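Long-range contact in trehalose-6-phosphate phosphatase (Cryptococcus neoformans, PDB 5DX9), which is a trehalose-phosphatase of the HAD clan and carries a magnesium ion: residues M240-A245 and L258-L263. Numbering follows the deposited sequence.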
HETATM    1  N   MSE A 240      11.787   1.415 -18.126  1.00 59.80           N
HETATM    2  CA  MSE A 240      10.449   1.053 -17.684  1.00 55.06           C
HETATM    3  C   MSE A 240       9.369   1.562 -18.633  1.00 56.67           C
HETATM    4  O   MSE A 240       9.288   2.759 -18.910  1.00 58.01           O
HETATM    5  CB  MSE A 240      10.194   1.591 -16.279  1.00 57.81           C
HETATM    6  CG  MSE A 240       8.860   1.176 -15.709  1.00 58.35           C
HETATM    7 SE   MSE A 240       8.450   2.061 -14.030  1.00 63.53          SE
HETATM    8  CE  MSE A 240       6.701   1.246 -13.733  1.00 60.10           C
ATOM      9  N   LYS A 241       8.544   0.645 -19.132  1.00 53.69           N
ATOM     10  CA  LYS A 241       7.390   1.016 -19.942  1.00 56.19           C
ATOM     11  C   LYS A 241       6.325   1.671 -19.069  1.00 54.52           C
ATOM     12  O   LYS A 241       6.302   1.462 -17.856  1.00 55.09           O
ATOM     13  CB  LYS A 241       6.790  -0.202 -20.651  1.00 56.06           C
ATOM     14  CG  LYS A 241       7.754  -0.994 -21.525  1.00 60.11           C
ATOM     15  CD  LYS A 241       6.988  -1.990 -22.394  1.00 56.69           C
ATOM     16  CE  LYS A 241       7.907  -2.999 -23.070  1.00 60.02           C
ATOM     17  NZ  LYS A 241       8.183  -4.175 -22.194  1.00 61.55           N
ATOM     18  N   PRO A 242       5.445   2.474 -19.682  1.00 50.69           N
ATOM     19  CA  PRO A 242       4.301   3.041 -18.957  1.00 55.16           C
ATOM     20  C   PRO A 242       3.395   1.941 -18.404  1.00 53.08           C
ATOM     21  O   PRO A 242       2.867   1.141 -19.176  1.00 51.36           O
ATOM     22  CB  PRO A 242       3.582   3.871 -20.026  1.00 53.56           C
ATOM     23  CG  PRO A 242       4.640   4.186 -21.036  1.00 57.17           C
ATOM     24  CD  PRO A 242       5.539   2.986 -21.059  1.00 54.93           C
ATOM     25  N   PRO A 243       3.223   1.901 -17.075  1.00 53.31           N
ATOM     26  CA  PRO A 243       2.453   0.853 -16.399  1.00 53.44           C
ATOM     27  C   PRO A 243       0.944   1.057 -16.493  1.00 54.15           C
ATOM     28  O   PRO A 243       0.484   2.145 -16.835  1.00 55.28           O
ATOM     29  CB  PRO A 243       2.926   0.964 -14.950  1.00 51.74           C
ATOM     30  CG  PRO A 243       3.239   2.407 -14.789  1.00 54.59           C
ATOM     31  CD  PRO A 243       3.789   2.869 -16.118  1.00 56.13           C
ATOM     32  N   VAL A 244       0.191   0.009 -16.174  1.00 53.88           N
ATOM     33  CA  VAL A 244      -1.263   0.023 -16.282  1.00 52.32           C
ATOM     34  C   VAL A 244      -1.897   1.111 -15.422  1.00 57.20           C
ATOM     35  O   VAL A 244      -2.873   1.739 -15.826  1.00 58.97           O
ATOM     36  CB  VAL A 244      -1.856  -1.344 -15.885  1.00 57.36           C
ATOM     37  CG1 VAL A 244      -3.376  -1.312 -15.939  1.00 56.52           C
ATOM     38  CG2 VAL A 244      -1.312  -2.435 -16.794  1.00 55.65           C
ATOM     39  N   ALA A 245      -1.333   1.335 -14.238  1.00 54.36           N
ATOM     40  CA  ALA A 245      -1.858   2.341 -13.322  1.00 56.68           C
ATOM     41  C   ALA A 245      -1.649   3.754 -13.863  1.00 59.18           C
ATOM     42  O   ALA A 245      -2.111   4.728 -13.270  1.00 61.18           O
ATOM     43  CB  ALA A 245      -1.215   2.199 -11.955  1.00 54.95           C
ATOM     44  N   LEU A 258       3.120   8.491 -24.526  1.00 74.54           N
ATOM     45  CA  LEU A 258       3.973   8.231 -23.368  1.00 68.26           C
ATOM     46  C   LEU A 258       5.183   7.382 -23.735  1.00 68.17           C
ATOM     47  O   LEU A 258       5.040   6.287 -24.281  1.00 68.98           O
ATOM     48  CB  LEU A 258       3.176   7.550 -22.254  1.00 69.06           C
ATOM     49  CG  LEU A 258       2.403   8.472 -21.307  1.00 67.15           C
ATOM     50  CD1 LEU A 258       1.458   9.368 -22.081  1.00 74.48           C
ATOM     51  CD2 LEU A 258       1.645   7.671 -20.263  1.00 66.43           C
ATOM     52  N   PRO A 259       6.384   7.894 -23.432  1.00 65.86           N
ATOM     53  CA  PRO A 259       7.653   7.223 -23.722  1.00 62.28           C
ATOM     54  C   PRO A 259       8.073   6.253 -22.626  1.00 62.92           C
ATOM     55  O   PRO A 259       7.551   6.311 -21.511  1.00 60.73           O
ATOM     56  CB  PRO A 259       8.636   8.387 -23.805  1.00 64.22           C
ATOM     57  CG  PRO A 259       8.109   9.356 -22.797  1.00 62.99           C
ATOM     58  CD  PRO A 259       6.598   9.228 -22.843  1.00 66.95           C
ATOM     59  N   ASP A 260       9.006   5.363 -22.951  1.00 63.59           N
ATOM     60  CA  ASP A 260       9.659   4.545 -21.941  1.00 60.06           C
ATOM     61  C   ASP A 260      10.611   5.435 -21.159  1.00 59.38           C
ATOM     62  O   ASP A 260      11.179   6.375 -21.713  1.00 61.67           O
ATOM     63  CB  ASP A 260      10.412   3.375 -22.577  1.00 57.39           C
ATOM     64  CG  ASP A 260       9.488   2.384 -23.251  1.00 57.88           C
ATOM     65  OD1 ASP A 260       8.307   2.723 -23.470  1.00 60.82           O
ATOM     66  OD2 ASP A 260       9.943   1.265 -23.565  1.00 60.77           O
ATOM     67  N   VAL A 261      10.788   5.149 -19.876  1.00 56.17           N
ATOM     68  CA  VAL A 261      11.665   5.972 -19.057  1.00 57.48           C
ATOM     69  C   VAL A 261      12.849   5.177 -18.518  1.00 58.69           C
ATOM     70  O   VAL A 261      12.748   3.972 -18.281  1.00 57.65           O
ATOM     71  CB  VAL A 261      10.904   6.602 -17.877  1.00 57.00           C
ATOM     72  CG1 VAL A 261      10.728   5.591 -16.760  1.00 57.11           C
ATOM     73  CG2 VAL A 261      11.643   7.822 -17.368  1.00 59.15           C
ATOM     74  N   GLU A 262      13.977   5.856 -18.340  1.00 58.49           N
ATOM     75  CA  GLU A 262      15.130   5.259 -17.679  1.00 58.97           C
ATOM     76  C   GLU A 262      15.094   5.570 -16.192  1.00 59.23           C
ATOM     77  O   GLU A 262      15.110   6.736 -15.796  1.00 61.25           O
ATOM     78  CB  GLU A 262      16.437   5.766 -18.287  1.00 63.19           C
ATOM     79  CG  GLU A 262      17.015   4.870 -19.363  1.00 65.53           C
ATOM     80  CD  GLU A 262      18.424   5.272 -19.754  1.00 73.57           C
ATOM     81  OE1 GLU A 262      18.784   5.106 -20.939  1.00 75.80           O
ATOM     82  OE2 GLU A 262      19.172   5.751 -18.872  1.00 70.24           O
ATOM     83  N   LEU A 263      15.040   4.528 -15.369  1.00 59.46           N
ATOM     84  CA  LEU A 263      14.989   4.709 -13.923  1.00 59.66           C
ATOM     85  C   LEU A 263      16.380   4.940 -13.345  1.00 55.48           C
ATOM     86  O   LEU A 263      17.355   4.330 -13.776  1.00 56.55           O
ATOM     87  CB  LEU A 263      14.340   3.497 -13.249  1.00 54.44           C
ATOM     88  CG  LEU A 263      12.895   3.198 -13.647  1.00 55.83           C
ATOM     89  CD1 LEU A 263      12.343   2.039 -12.824  1.00 55.83           C
ATOM     90  CD2 LEU A 263      12.032   4.440 -13.486  1.00 51.52           C
TER
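M240 and V261 form a hydrogen-bonded antiparallel pair, a small worked case of how the end of one strand and the start of another, 238-240 and 261-263, close a two-stranded antiparallel sheet. M240 N donates to V261 O over 2.7 Å; V261 N returns the bond to M240 O at 3.0 Å. The D260 CA-H also approaches M240 O.

On the face that carries M240 and V261, M240 CB meets V261 CG1 at 4.1 Å. The selenomethionine side chain, CG anti to the backbone N (chi1 -176°) and extended beyond, crosses L263 at a slant, bringing SE to 4.1 Å from L263 CD1. A separate apolar contact forms beyond the sheet, where P242 CG rests 3.9 Å from L258 CB and close to P259 O. Y199 of helix 190-200 touches both P242 and L258.

Of the charged side chains, K241 and D260 run side by side, yet K241 NZ stays 5.9 Å from D260 OD2; the lysine's CG is what meets that oxygen.

The chemistry implies that paired backbone groups and apolar packing hold the two ends of a long helix-containing connection together, with charge attraction probably a minor addition at its exposed edge.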